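Local coordinates for lipoprotein (Mycoplasma mycoides subsp. capri, PDB 7ADK) that is probably a membrane-attached serine peptidase of the chymotrypsin-like PA clan, at residues Thr447-Ala452 with Ile506-Asp511; Trp427-Leu432 with Phe540-Val545; Lys174-Arg179 with Asp708-Thr713. One frame throughout, in Å; residues are numbered along the deposited sequence.

Interaction 1 (Thr447-Ala452 with Ile506-Asp511); sequences TNSHVA and IFHATD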
ATOM      1  N   THR B 447      24.352 -11.480   5.776  1.00 55.47           N
ATOM      2  CA  THR B 447      23.087 -11.298   6.486  1.00 55.47           C
ATOM      3  C   THR B 447      23.405 -11.002   7.948  1.00 55.47           C
ATOM      4  O   THR B 447      24.564 -10.727   8.275  1.00 55.47           O
ATOM      5  CB  THR B 447      22.171 -12.530   6.275  1.00 55.47           C
ATOM      6  OG1 THR B 447      20.889 -12.245   6.752  1.00 55.47           O
ATOM      7  CG2 THR B 447      22.656 -13.810   6.950  1.00 55.47           C
ATOM      8  N   ASN B 448      22.438 -11.096   8.851  1.00 58.43           N
ATOM      9  CA  ASN B 448      22.683 -11.034  10.287  1.00 58.43           C
ATOM     10  C   ASN B 448      22.344 -12.329  11.033  1.00 58.43           C
ATOM     11  O   ASN B 448      21.609 -13.187  10.566  1.00 58.43           O
ATOM     12  CB  ASN B 448      22.074  -9.776  10.876  1.00 58.43           C
ATOM     13  CG  ASN B 448      20.588  -9.789  10.863  1.00 58.43           C
ATOM     14  OD1 ASN B 448      19.947 -10.072   9.874  1.00 58.43           O
ATOM     15  ND2 ASN B 448      19.992  -9.508  11.979  1.00 58.43           N
ATOM     16  N   SER B 449      22.963 -12.510  12.189  1.00 61.33           N
ATOM     17  CA  SER B 449      22.999 -13.770  12.941  1.00 61.33           C
ATOM     18  C   SER B 449      21.641 -14.231  13.480  1.00 61.33           C
ATOM     19  O   SER B 449      21.309 -15.409  13.374  1.00 61.33           O
ATOM     20  CB  SER B 449      24.011 -13.668  14.079  1.00 61.33           C
ATOM     21  OG  SER B 449      24.335 -14.930  14.558  1.00 61.33           O
ATOM     22  N   HIS B 450      20.781 -13.328  13.951  1.00 61.26           N
ATOM     23  CA  HIS B 450      19.422 -13.736  14.315  1.00 61.26           C
ATOM     24  C   HIS B 450      18.520 -14.102  13.123  1.00 61.26           C
ATOM     25  O   HIS B 450      17.468 -14.705  13.328  1.00 61.26           O
ATOM     26  CB  HIS B 450      18.762 -12.722  15.241  1.00 61.26           C
ATOM     27  CG  HIS B 450      18.138 -11.537  14.575  1.00 61.26           C
ATOM     28  ND1 HIS B 450      18.665 -10.281  14.504  1.00 61.26           N
ATOM     29  CD2 HIS B 450      16.862 -11.456  14.096  1.00 61.26           C
ATOM     30  CE1 HIS B 450      17.734  -9.456  14.019  1.00 61.26           C
ATOM     31  NE2 HIS B 450      16.619 -10.134  13.721  1.00 61.26           N
ATOM     32  N   VAL B 451      18.913 -13.782  11.884  1.00 60.71           N
ATOM     33  CA  VAL B 451      18.242 -14.261  10.667  1.00 60.71           C
ATOM     34  C   VAL B 451      18.828 -15.595  10.236  1.00 60.71           C
ATOM     35  O   VAL B 451      18.087 -16.532   9.968  1.00 60.71           O
ATOM     36  CB  VAL B 451      18.266 -13.203   9.544  1.00 60.71           C
ATOM     37  CG1 VAL B 451      17.771 -13.728   8.198  1.00 60.71           C
ATOM     38  CG2 VAL B 451      17.417 -11.998   9.928  1.00 60.71           C
ATOM     39  N   ALA B 452      20.153 -15.722  10.228  1.00 61.34           N
ATOM     40  CA  ALA B 452      20.831 -16.945   9.830  1.00 61.34           C
ATOM     41  C   ALA B 452      20.548 -18.144  10.758  1.00 61.34           C
ATOM     42  O   ALA B 452      20.577 -19.283  10.304  1.00 61.34           O
ATOM     43  CB  ALA B 452      22.323 -16.656   9.735  1.00 61.34           C
ATOM     44  N   ILE B 506      27.896 -20.270   7.411  1.00 67.04           N
ATOM     45  CA  ILE B 506      29.345 -20.555   7.426  1.00 67.04           C
ATOM     46  C   ILE B 506      30.152 -19.720   8.422  1.00 67.04           C
ATOM     47  O   ILE B 506      31.097 -20.233   9.010  1.00 67.04           O
ATOM     48  CB  ILE B 506      29.881 -20.470   5.983  1.00 67.04           C
ATOM     49  CG1 ILE B 506      29.789 -21.883   5.430  1.00 67.04           C
ATOM     50  CG2 ILE B 506      31.266 -19.888   5.836  1.00 67.04           C
ATOM     51  CD1 ILE B 506      30.393 -22.076   4.069  1.00 67.04           C
ATOM     52  N   PHE B 507      29.788 -18.462   8.649  1.00 66.08           N
ATOM     53  CA  PHE B 507      30.427 -17.578   9.617  1.00 66.08           C
ATOM     54  C   PHE B 507      29.358 -16.886  10.461  1.00 66.08           C
ATOM     55  O   PHE B 507      28.332 -16.510   9.918  1.00 66.08           O
ATOM     56  CB  PHE B 507      31.341 -16.598   8.864  1.00 66.08           C
ATOM     57  CG  PHE B 507      32.093 -15.587   9.706  1.00 66.08           C
ATOM     58  CD1 PHE B 507      32.874 -16.007  10.795  1.00 66.08           C
ATOM     59  CD2 PHE B 507      32.004 -14.213   9.425  1.00 66.08           C
ATOM     60  CE1 PHE B 507      33.528 -15.068  11.609  1.00 66.08           C
ATOM     61  CE2 PHE B 507      32.674 -13.278  10.227  1.00 66.08           C
ATOM     62  CZ  PHE B 507      33.420 -13.699  11.333  1.00 66.08           C
ATOM     63  N   HIS B 508      29.570 -16.732  11.770  1.00 65.21           N
ATOM     64  CA  HIS B 508      28.578 -16.187  12.719  1.00 65.21           C
ATOM     65  C   HIS B 508      29.051 -14.984  13.549  1.00 65.21           C
ATOM     66  O   HIS B 508      28.299 -14.528  14.407  1.00 65.21           O
ATOM     67  CB  HIS B 508      28.042 -17.319  13.611  1.00 65.21           C
ATOM     68  CG  HIS B 508      26.726 -17.891  13.217  1.00 65.21           C
ATOM     69  ND1 HIS B 508      25.518 -17.258  13.309  1.00 65.21           N
ATOM     70  CD2 HIS B 508      26.488 -19.159  12.810  1.00 65.21           C
ATOM     71  CE1 HIS B 508      24.566 -18.128  12.980  1.00 65.21           C
ATOM     72  NE2 HIS B 508      25.139 -19.289  12.671  1.00 65.21           N
ATOM     73  N   ALA B 509      30.287 -14.498  13.360  1.00 66.90           N
ATOM     74  CA  ALA B 509      30.831 -13.334  14.092  1.00 66.90           C
ATOM     75  C   ALA B 509      30.656 -13.393  15.628  1.00 66.90           C
ATOM     76  O   ALA B 509      30.457 -12.372  16.288  1.00 66.90           O
ATOM     77  CB  ALA B 509      30.336 -12.023  13.478  1.00 66.90           C
ATOM     78  N   THR B 510      30.758 -14.582  16.217  1.00 72.49           N
ATOM     79  CA  THR B 510      30.718 -14.800  17.665  1.00 72.49           C
ATOM     80  C   THR B 510      32.121 -14.788  18.249  1.00 72.49           C
ATOM     81  O   THR B 510      33.033 -15.441  17.750  1.00 72.49           O
ATOM     82  CB  THR B 510      30.038 -16.122  18.026  1.00 72.49           C
ATOM     83  OG1 THR B 510      30.533 -17.186  17.243  1.00 72.49           O
ATOM     84  CG2 THR B 510      28.535 -16.049  17.858  1.00 72.49           C
ATOM     85  N   ASP B 511      32.301 -14.052  19.338  1.00 76.24           N
ATOM     86  CA  ASP B 511      33.488 -14.085  20.194  1.00 76.24           C
ATOM     87  C   ASP B 511      34.823 -13.840  19.468  1.00 76.24           C
ATOM     88  O   ASP B 511      35.887 -14.332  19.831  1.00 76.24           O
ATOM     89  CB  ASP B 511      33.445 -15.331  21.073  1.00 76.24           C
ATOM     90  CG  ASP B 511      34.008 -15.117  22.471  1.00 76.24           C
ATOM     91  OD1 ASP B 511      34.108 -13.974  22.945  1.00 76.24           O
ATOM     92  OD2 ASP B 511      34.360 -16.110  23.119  1.00 76.24           O
TER
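Ser-449 and His-508 supply the polar part of this contact, with a hydrogen bond between Ser-449 OG and His-508 ND1 at 2.9 Å, in which either partner could be the donor. The hydroxyl comes to the imidazole at its edge, near the ring plane, and not over a face. With OG anti to the backbone N (chi1 -163°), the serine reaches out from the start of the short helix toward the loop after strand 503-507. The stronger polar partner of this buried OG is Tyr-727 OH, to which it is hydrogen-bonded; His-508 ND1 is its second.

The apolar part is small. Ala-452, one turn further along the helix, brings its CB to 4.2 Å from His-508 CE1, approaching the ring obliquely. Backbone bonds close the helix itself, as Asn-448 O accepts from both Val-451 N and Ala-452 N.

On the same short helix, His-450 ND1 is hydrogen-bonded to Asp-539 OD2 and its side chain touches Ser-759, a grouping consistent with the His-Asp-Ser catalytic triad of PA-clan serine peptidases. The contact is thus next to the probable active site, sharing the helix that carries His-450. Helix 449-452 follows strand 442-447, and strand 503-507 ends in a classic beta bulge, Ile-506 and Phe-507 both facing Ile-542; strand 541-546 runs between these two strands, while Leu-729 of strand 727-730 packs against both Ser-449 and His-508.

Interaction 2 (Trp427-Leu432 with Phe540-Val545); sequences WIMDYL and FAIVEV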
ATOM      1  N   TRP B 427      22.459  -9.819   1.109  1.00 52.94           N
ATOM      2  CA  TRP B 427      23.085  -9.443  -0.146  1.00 52.94           C
ATOM      3  C   TRP B 427      24.058 -10.504  -0.608  1.00 52.94           C
ATOM      4  O   TRP B 427      24.671 -11.213   0.192  1.00 52.94           O
ATOM      5  CB  TRP B 427      23.787  -8.096  -0.022  1.00 52.94           C
ATOM      6  CG  TRP B 427      24.938  -8.072   0.928  1.00 52.94           C
ATOM      7  CD1 TRP B 427      26.236  -8.205   0.585  1.00 52.94           C
ATOM      8  CD2 TRP B 427      24.915  -7.945   2.378  1.00 52.94           C
ATOM      9  NE1 TRP B 427      27.018  -8.192   1.709  1.00 52.94           N
ATOM     10  CE2 TRP B 427      26.264  -8.018   2.845  1.00 52.94           C
ATOM     11  CE3 TRP B 427      23.907  -7.767   3.333  1.00 52.94           C
ATOM     12  CZ2 TRP B 427      26.615  -7.947   4.189  1.00 52.94           C
ATOM     13  CZ3 TRP B 427      24.252  -7.670   4.690  1.00 52.94           C
ATOM     14  CH2 TRP B 427      25.592  -7.758   5.120  1.00 52.94           C
ATOM     15  N   ILE B 428      24.185 -10.644  -1.913  1.00 55.59           N
ATOM     16  CA  ILE B 428      25.222 -11.448  -2.544  1.00 55.59           C
ATOM     17  C   ILE B 428      26.570 -10.748  -2.305  1.00 55.59           C
ATOM     18  O   ILE B 428      26.726  -9.571  -2.634  1.00 55.59           O
ATOM     19  CB  ILE B 428      24.837 -11.670  -4.023  1.00 55.59           C
ATOM     20  CG1 ILE B 428      25.496 -12.918  -4.611  1.00 55.59           C
ATOM     21  CG2 ILE B 428      25.054 -10.452  -4.934  1.00 55.59           C
ATOM     22  CD1 ILE B 428      24.733 -13.377  -5.864  1.00 55.59           C
ATOM     23  N   MET B 429      27.546 -11.441  -1.713  1.00 64.77           N
ATOM     24  CA  MET B 429      28.872 -10.875  -1.496  1.00 64.77           C
ATOM     25  C   MET B 429      29.965 -11.584  -2.284  1.00 64.77           C
ATOM     26  O   MET B 429      30.873 -10.930  -2.778  1.00 64.77           O
ATOM     27  CB  MET B 429      29.180 -10.758  -0.005  1.00 64.77           C
ATOM     28  CG  MET B 429      29.554 -12.052   0.717  1.00 64.77           C
ATOM     29  SD  MET B 429      30.506 -11.790   2.230  1.00 64.77           S
ATOM     30  CE  MET B 429      29.196 -11.210   3.297  1.00 64.77           C
ATOM     31  N   ASP B 430      29.889 -12.899  -2.463  1.00 64.27           N
ATOM     32  CA  ASP B 430      30.995 -13.684  -3.005  1.00 64.27           C
ATOM     33  C   ASP B 430      30.516 -14.966  -3.705  1.00 64.27           C
ATOM     34  O   ASP B 430      29.380 -15.407  -3.528  1.00 64.27           O
ATOM     35  CB  ASP B 430      31.982 -13.965  -1.860  1.00 64.27           C
ATOM     36  CG  ASP B 430      33.351 -14.469  -2.289  1.00 64.27           C
ATOM     37  OD1 ASP B 430      33.726 -14.274  -3.452  1.00 64.27           O
ATOM     38  OD2 ASP B 430      34.064 -15.067  -1.456  1.00 64.27           O
ATOM     39  N   TYR B 431      31.396 -15.580  -4.491  1.00 68.15           N
ATOM     40  CA  TYR B 431      31.246 -16.940  -5.002  1.00 68.15           C
ATOM     41  C   TYR B 431      32.592 -17.666  -5.082  1.00 68.15           C
ATOM     42  O   TYR B 431      33.612 -17.080  -5.426  1.00 68.15           O
ATOM     43  CB  TYR B 431      30.510 -16.959  -6.344  1.00 68.15           C
ATOM     44  CG  TYR B 431      31.087 -16.135  -7.478  1.00 68.15           C
ATOM     45  CD1 TYR B 431      32.162 -16.611  -8.248  1.00 68.15           C
ATOM     46  CD2 TYR B 431      30.481 -14.913  -7.810  1.00 68.15           C
ATOM     47  CE1 TYR B 431      32.610 -15.879  -9.359  1.00 68.15           C
ATOM     48  CE2 TYR B 431      30.930 -14.170  -8.909  1.00 68.15           C
ATOM     49  CZ  TYR B 431      31.989 -14.659  -9.691  1.00 68.15           C
ATOM     50  OH  TYR B 431      32.426 -13.926 -10.738  1.00 68.15           O
ATOM     51  N   LEU B 432      32.579 -18.965  -4.801  1.00 74.89           N
ATOM     52  CA  LEU B 432      33.741 -19.835  -4.932  1.00 74.89           C
ATOM     53  C   LEU B 432      34.059 -19.994  -6.417  1.00 74.89           C
ATOM     54  O   LEU B 432      33.152 -20.221  -7.210  1.00 74.89           O
ATOM     55  CB  LEU B 432      33.411 -21.163  -4.239  1.00 74.89           C
ATOM     56  CG  LEU B 432      34.498 -22.235  -4.272  1.00 74.89           C
ATOM     57  CD1 LEU B 432      35.734 -21.848  -3.479  1.00 74.89           C
ATOM     58  CD2 LEU B 432      33.945 -23.511  -3.671  1.00 74.89           C
ATOM     59  N   PHE B 540      26.026 -10.230  12.664  1.00 57.41           N
ATOM     60  CA  PHE B 540      26.428 -10.435  11.265  1.00 57.41           C
ATOM     61  C   PHE B 540      26.757 -11.920  10.994  1.00 57.41           C
ATOM     62  O   PHE B 540      27.466 -12.541  11.781  1.00 57.41           O
ATOM     63  CB  PHE B 540      27.623  -9.531  10.941  1.00 57.41           C
ATOM     64  CG  PHE B 540      28.308  -9.843   9.629  1.00 57.41           C
ATOM     65  CD1 PHE B 540      27.600  -9.761   8.421  1.00 57.41           C
ATOM     66  CD2 PHE B 540      29.640 -10.279   9.613  1.00 57.41           C
ATOM     67  CE1 PHE B 540      28.211 -10.114   7.210  1.00 57.41           C
ATOM     68  CE2 PHE B 540      30.260 -10.618   8.399  1.00 57.41           C
ATOM     69  CZ  PHE B 540      29.546 -10.528   7.199  1.00 57.41           C
ATOM     70  N   ALA B 541      26.283 -12.493   9.892  1.00 54.80           N
ATOM     71  CA  ALA B 541      26.544 -13.878   9.526  1.00 54.80           C
ATOM     72  C   ALA B 541      26.668 -14.035   8.009  1.00 54.80           C
ATOM     73  O   ALA B 541      26.159 -13.204   7.265  1.00 54.80           O
ATOM     74  CB  ALA B 541      25.443 -14.752  10.124  1.00 54.80           C
ATOM     75  N   ILE B 542      27.330 -15.082   7.533  1.00 56.79           N
ATOM     76  CA  ILE B 542      27.515 -15.330   6.098  1.00 56.79           C
ATOM     77  C   ILE B 542      27.014 -16.721   5.728  1.00 56.79           C
ATOM     78  O   ILE B 542      27.514 -17.720   6.235  1.00 56.79           O
ATOM     79  CB  ILE B 542      28.974 -15.116   5.662  1.00 56.79           C
ATOM     80  CG1 ILE B 542      29.509 -13.758   6.142  1.00 56.79           C
ATOM     81  CG2 ILE B 542      29.094 -15.254   4.137  1.00 56.79           C
ATOM     82  CD1 ILE B 542      30.985 -13.544   5.871  1.00 56.79           C
ATOM     83  N   VAL B 543      26.017 -16.792   4.856  1.00 57.09           N
ATOM     84  CA  VAL B 543      25.325 -18.012   4.435  1.00 57.09           C
ATOM     85  C   VAL B 543      25.787 -18.455   3.053  1.00 57.09           C
ATOM     86  O   VAL B 543      25.797 -17.684   2.103  1.00 57.09           O
ATOM     87  CB  VAL B 543      23.799 -17.794   4.437  1.00 57.09           C
ATOM     88  CG1 VAL B 543      23.037 -18.978   3.822  1.00 57.09           C
ATOM     89  CG2 VAL B 543      23.311 -17.558   5.867  1.00 57.09           C
ATOM     90  N   GLU B 544      26.138 -19.719   2.922  1.00 63.77           N
ATOM     91  CA  GLU B 544      26.442 -20.387   1.661  1.00 63.77           C
ATOM     92  C   GLU B 544      25.178 -21.016   1.066  1.00 63.77           C
ATOM     93  O   GLU B 544      24.407 -21.666   1.769  1.00 63.77           O
ATOM     94  CB  GLU B 544      27.531 -21.424   1.929  1.00 63.77           C
ATOM     95  CG  GLU B 544      27.959 -22.240   0.707  1.00 63.77           C
ATOM     96  CD  GLU B 544      28.967 -23.337   1.077  1.00 63.77           C
ATOM     97  OE1 GLU B 544      28.525 -24.429   1.492  1.00 63.77           O
ATOM     98  OE2 GLU B 544      30.190 -23.135   0.898  1.00 63.77           O
ATOM     99  N   VAL B 545      24.987 -20.844  -0.238  1.00 62.33           N
ATOM    100  CA  VAL B 545      23.973 -21.534  -1.027  1.00 62.33           C
ATOM    101  C   VAL B 545      24.630 -22.212  -2.227  1.00 62.33           C
ATOM    102  O   VAL B 545      25.256 -21.555  -3.059  1.00 62.33           O
ATOM    103  CB  VAL B 545      22.853 -20.573  -1.445  1.00 62.33           C
ATOM    104  CG1 VAL B 545      21.759 -21.325  -2.172  1.00 62.33           C
ATOM    105  CG2 VAL B 545      22.205 -19.856  -0.268  1.00 62.33           C
TER
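Met-429 meets Ile-542 and Phe-540 with the end of its side chain. The thioether chain crosses Ile-542 at about a right angle, its CE 3.8 Å from Ile-542 CG1 and its SD 4.1 Å from Ile-542 CD1. A bend at chi3 (75°) brings the terminal methyl round so that it also reaches Phe-540, and Met-429 CE is 4.0 Å from Phe-540 CZ; there it lies at the edge of the phenyl ring, in plane. Trp-427 comes to the same ring by its six-membered half. Its side chain crosses that of Phe-540 at about a right angle, and the closest pair, Trp-427 CZ2 and Phe-540 CE1, is 4.0 Å apart, an oblique approach for both rings.

These side chains reach over strand 442-447, which separates strands 421-433 and 541-546 in the sheet; the nearest CA atoms, of Met-429 and Ile-542, are accordingly 8.9 Å apart. A classic beta bulge, Met-429 and Asp-430 both facing Tyr-444, lies where strand 421-433 pairs with strand 442-447. Phe-507 packs on Phe-540 and Ile-542, and Phe-789 meets Phe-540 edge-to-face. All four touching residues are buried and apolar, so the contact rests on dispersion and the exclusion of water, without directional bonds.

Interaction 3 (Lys174-Arg179 with Asp708-Thr713); sequences KDQKSR and DKPGLT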
ATOM      1  N   LYS B 174      27.858  26.619  15.149  1.00 83.10           N
ATOM      2  CA  LYS B 174      28.466  25.717  16.151  1.00 83.10           C
ATOM      3  C   LYS B 174      29.170  24.508  15.524  1.00 83.10           C
ATOM      4  O   LYS B 174      28.783  24.040  14.455  1.00 83.10           O
ATOM      5  CB  LYS B 174      27.382  25.279  17.155  1.00 83.10           C
ATOM      6  CG  LYS B 174      27.122  26.357  18.216  1.00 83.10           C
ATOM      7  CD  LYS B 174      25.928  26.051  19.125  1.00 83.10           C
ATOM      8  CE  LYS B 174      25.577  27.313  19.916  1.00 83.10           C
ATOM      9  NZ  LYS B 174      24.372  27.187  20.757  1.00 83.10           N
ATOM     10  N   ASP B 175      30.201  23.989  16.192  1.00 81.60           N
ATOM     11  CA  ASP B 175      30.823  22.694  15.868  1.00 81.60           C
ATOM     12  C   ASP B 175      30.064  21.529  16.528  1.00 81.60           C
ATOM     13  O   ASP B 175      29.207  21.742  17.378  1.00 81.60           O
ATOM     14  CB  ASP B 175      32.307  22.678  16.269  1.00 81.60           C
ATOM     15  CG  ASP B 175      32.567  22.530  17.770  1.00 81.60           C
ATOM     16  OD1 ASP B 175      31.782  23.070  18.577  1.00 81.60           O
ATOM     17  OD2 ASP B 175      33.544  21.848  18.149  1.00 81.60           O
ATOM     18  N   GLN B 176      30.382  20.276  16.192  1.00 77.59           N
ATOM     19  CA  GLN B 176      29.618  19.140  16.714  1.00 77.59           C
ATOM     20  C   GLN B 176      29.677  18.972  18.237  1.00 77.59           C
ATOM     21  O   GLN B 176      28.667  18.611  18.832  1.00 77.59           O
ATOM     22  CB  GLN B 176      30.007  17.828  16.017  1.00 77.59           C
ATOM     23  CG  GLN B 176      29.361  17.643  14.640  1.00 77.59           C
ATOM     24  CD  GLN B 176      27.846  17.833  14.608  1.00 77.59           C
ATOM     25  OE1 GLN B 176      27.297  18.365  13.668  1.00 77.59           O
ATOM     26  NE2 GLN B 176      27.100  17.497  15.633  1.00 77.59           N
ATOM     27  N   LYS B 177      30.798  19.285  18.898  1.00 78.12           N
ATOM     28  CA  LYS B 177      30.876  19.282  20.371  1.00 78.12           C
ATOM     29  C   LYS B 177      29.902  20.288  20.992  1.00 78.12           C
ATOM     30  O   LYS B 177      29.131  19.934  21.877  1.00 78.12           O
ATOM     31  CB  LYS B 177      32.321  19.530  20.817  1.00 78.12           C
ATOM     32  CG  LYS B 177      32.527  19.289  22.315  1.00 78.12           C
ATOM     33  CD  LYS B 177      33.932  19.660  22.805  1.00 78.12           C
ATOM     34  CE  LYS B 177      35.042  18.772  22.250  1.00 78.12           C
ATOM     35  NZ  LYS B 177      36.362  19.122  22.769  1.00 78.12           N
ATOM     36  N   SER B 178      29.886  21.530  20.515  1.00 81.28           N
ATOM     37  CA  SER B 178      28.967  22.543  21.061  1.00 81.28           C
ATOM     38  C   SER B 178      27.506  22.391  20.599  1.00 81.28           C
ATOM     39  O   SER B 178      26.598  22.793  21.323  1.00 81.28           O
ATOM     40  CB  SER B 178      29.500  23.942  20.781  1.00 81.28           C
ATOM     41  OG  SER B 178      29.611  24.188  19.406  1.00 81.28           O
ATOM     42  N   ARG B 179      27.252  21.780  19.432  1.00 82.62           N
ATOM     43  CA  ARG B 179      25.927  21.275  19.026  1.00 82.62           C
ATOM     44  C   ARG B 179      25.418  20.191  19.972  1.00 82.62           C
ATOM     45  O   ARG B 179      24.282  20.288  20.417  1.00 82.62           O
ATOM     46  CB  ARG B 179      25.956  20.726  17.596  1.00 82.62           C
ATOM     47  CG  ARG B 179      25.943  21.804  16.513  1.00 82.62           C
ATOM     48  CD  ARG B 179      25.984  21.155  15.135  1.00 82.62           C
ATOM     49  NE  ARG B 179      25.961  22.131  14.045  1.00 82.62           N
ATOM     50  CZ  ARG B 179      26.227  21.872  12.782  1.00 82.62           C
ATOM     51  NH1 ARG B 179      26.451  20.682  12.335  1.00 82.62           N
ATOM     52  NH2 ARG B 179      26.295  22.828  11.921  1.00 82.62           N
ATOM     53  N   ASP B 708      31.212  14.079  19.523  1.00 78.58           N
ATOM     54  CA  ASP B 708      31.443  14.957  18.374  1.00 78.58           C
ATOM     55  C   ASP B 708      31.297  14.242  17.009  1.00 78.58           C
ATOM     56  O   ASP B 708      31.703  14.784  15.979  1.00 78.58           O
ATOM     57  CB  ASP B 708      32.777  15.700  18.542  1.00 78.58           C
ATOM     58  CG  ASP B 708      34.047  14.844  18.557  1.00 78.58           C
ATOM     59  OD1 ASP B 708      33.992  13.607  18.693  1.00 78.58           O
ATOM     60  OD2 ASP B 708      35.141  15.435  18.451  1.00 78.58           O
ATOM     61  N   LYS B 709      30.702  13.038  16.987  1.00 68.82           N
ATOM     62  CA  LYS B 709      30.510  12.173  15.814  1.00 68.82           C
ATOM     63  C   LYS B 709      29.057  11.675  15.761  1.00 68.82           C
ATOM     64  O   LYS B 709      28.789  10.530  16.125  1.00 68.82           O
ATOM     65  CB  LYS B 709      31.450  10.960  15.860  1.00 68.82           C
ATOM     66  CG  LYS B 709      32.929  11.162  16.142  1.00 68.82           C
ATOM     67  CD  LYS B 709      33.784  11.588  14.980  1.00 68.82           C
ATOM     68  CE  LYS B 709      35.222  11.239  15.320  1.00 68.82           C
ATOM     69  NZ  LYS B 709      36.178  11.498  14.244  1.00 68.82           N
ATOM     70  N   PRO B 710      28.082  12.497  15.339  1.00 68.31           N
ATOM     71  CA  PRO B 710      26.692  12.067  15.304  1.00 68.31           C
ATOM     72  C   PRO B 710      26.508  10.770  14.519  1.00 68.31           C
ATOM     73  O   PRO B 710      27.087  10.585  13.450  1.00 68.31           O
ATOM     74  CB  PRO B 710      25.862  13.230  14.770  1.00 68.31           C
ATOM     75  CG  PRO B 710      26.888  14.167  14.157  1.00 68.31           C
ATOM     76  CD  PRO B 710      28.183  13.877  14.912  1.00 68.31           C
ATOM     77  N   GLY B 711      25.764   9.849  15.112  1.00 63.43           N
ATOM     78  CA  GLY B 711      25.538   8.490  14.653  1.00 63.43           C
ATOM     79  C   GLY B 711      26.709   7.510  14.658  1.00 63.43           C
ATOM     80  O   GLY B 711      26.578   6.472  14.010  1.00 63.43           O
ATOM     81  N   LEU B 712      27.809   7.743  15.369  1.00 61.42           N
ATOM     82  CA  LEU B 712      28.804   6.705  15.674  1.00 61.42           C
ATOM     83  C   LEU B 712      28.622   6.200  17.104  1.00 61.42           C
ATOM     84  O   LEU B 712      28.448   6.972  18.056  1.00 61.42           O
ATOM     85  CB  LEU B 712      30.253   7.174  15.498  1.00 61.42           C
ATOM     86  CG  LEU B 712      30.693   7.658  14.110  1.00 61.42           C
ATOM     87  CD1 LEU B 712      32.219   7.787  14.097  1.00 61.42           C
ATOM     88  CD2 LEU B 712      30.330   6.717  12.972  1.00 61.42           C
ATOM     89  N   THR B 713      28.719   4.887  17.301  1.00 63.92           N
ATOM     90  CA  THR B 713      28.625   4.273  18.628  1.00 63.92           C
ATOM     91  C   THR B 713      29.573   3.101  18.843  1.00 63.92           C
ATOM     92  O   THR B 713      30.072   2.499  17.903  1.00 63.92           O
ATOM     93  CB  THR B 713      27.171   3.953  19.006  1.00 63.92           C
ATOM     94  OG1 THR B 713      27.113   3.768  20.393  1.00 63.92           O
ATOM     95  CG2 THR B 713      26.549   2.715  18.390  1.00 63.92           C
TER
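Gln-176 and Lys-177 pack the N-terminal turn of helix 176-192 against Asp-708 and Pro-710, where a loop enters the type II beta turn Lys-709 to Leu-712 that leads into strand 712-714. This partly buried contact joins helix 176-192, early in the modelled chain, to the turn before strand 712-714, and it is made by van der Waals touching alone. Gln-176 CB rests 3.5 Å from Asp-708 O, and the chain then bends at chi2 (-51°) to lay its amide alongside the proline ring, with NE2 3.6 Å from Pro-710 CG. Next to it, Lys-177 N lies 4.1 Å from Asp-708 CB; Lys-177 NZ stays 5.8 Å from Asp-708 OD2, too far for a salt bridge.

The helix start is fixed locally. Asp-175 is the N-cap, and its OD1 accepts from Ser-178 N, from above the carboxylate plane, and from Ser-178 OG. Arg-179, whose NE and NH2 are hydrogen-bonded to Tyr-171 O and Thr-172 O, steadies the amide packed on the proline: its NH1 donates to Gln-176 OE1 at 2.8 Å, with the donor tilted 30° from the carbonyl plane.

How the interactions relate
Interactions 1 and 2 lie about 11 Å apart, centre to centre, and share one antiparallel sheet, in which strands 503-507 and 442-447 flank strand 541-546. They touch through probable backbone hydrogen bonds from Ile-506 N to Ile-542 O and from Thr-447 N to Ala-541 O, so the two contacts are built on neighbouring strands of that sheet. Interaction 3 is remote, its centre about 31 Å from that of interaction 1 and about 35 Å from that of interaction 2. Along the chain the contacts are nested: interaction 3 closes the longest loop, interaction 2 lies within it and interaction 1 within that. The first two thus join parts of the peptidase family region, whereas the third joins helix 176-192 to the turn before strand 712-714, more than 500 residues later.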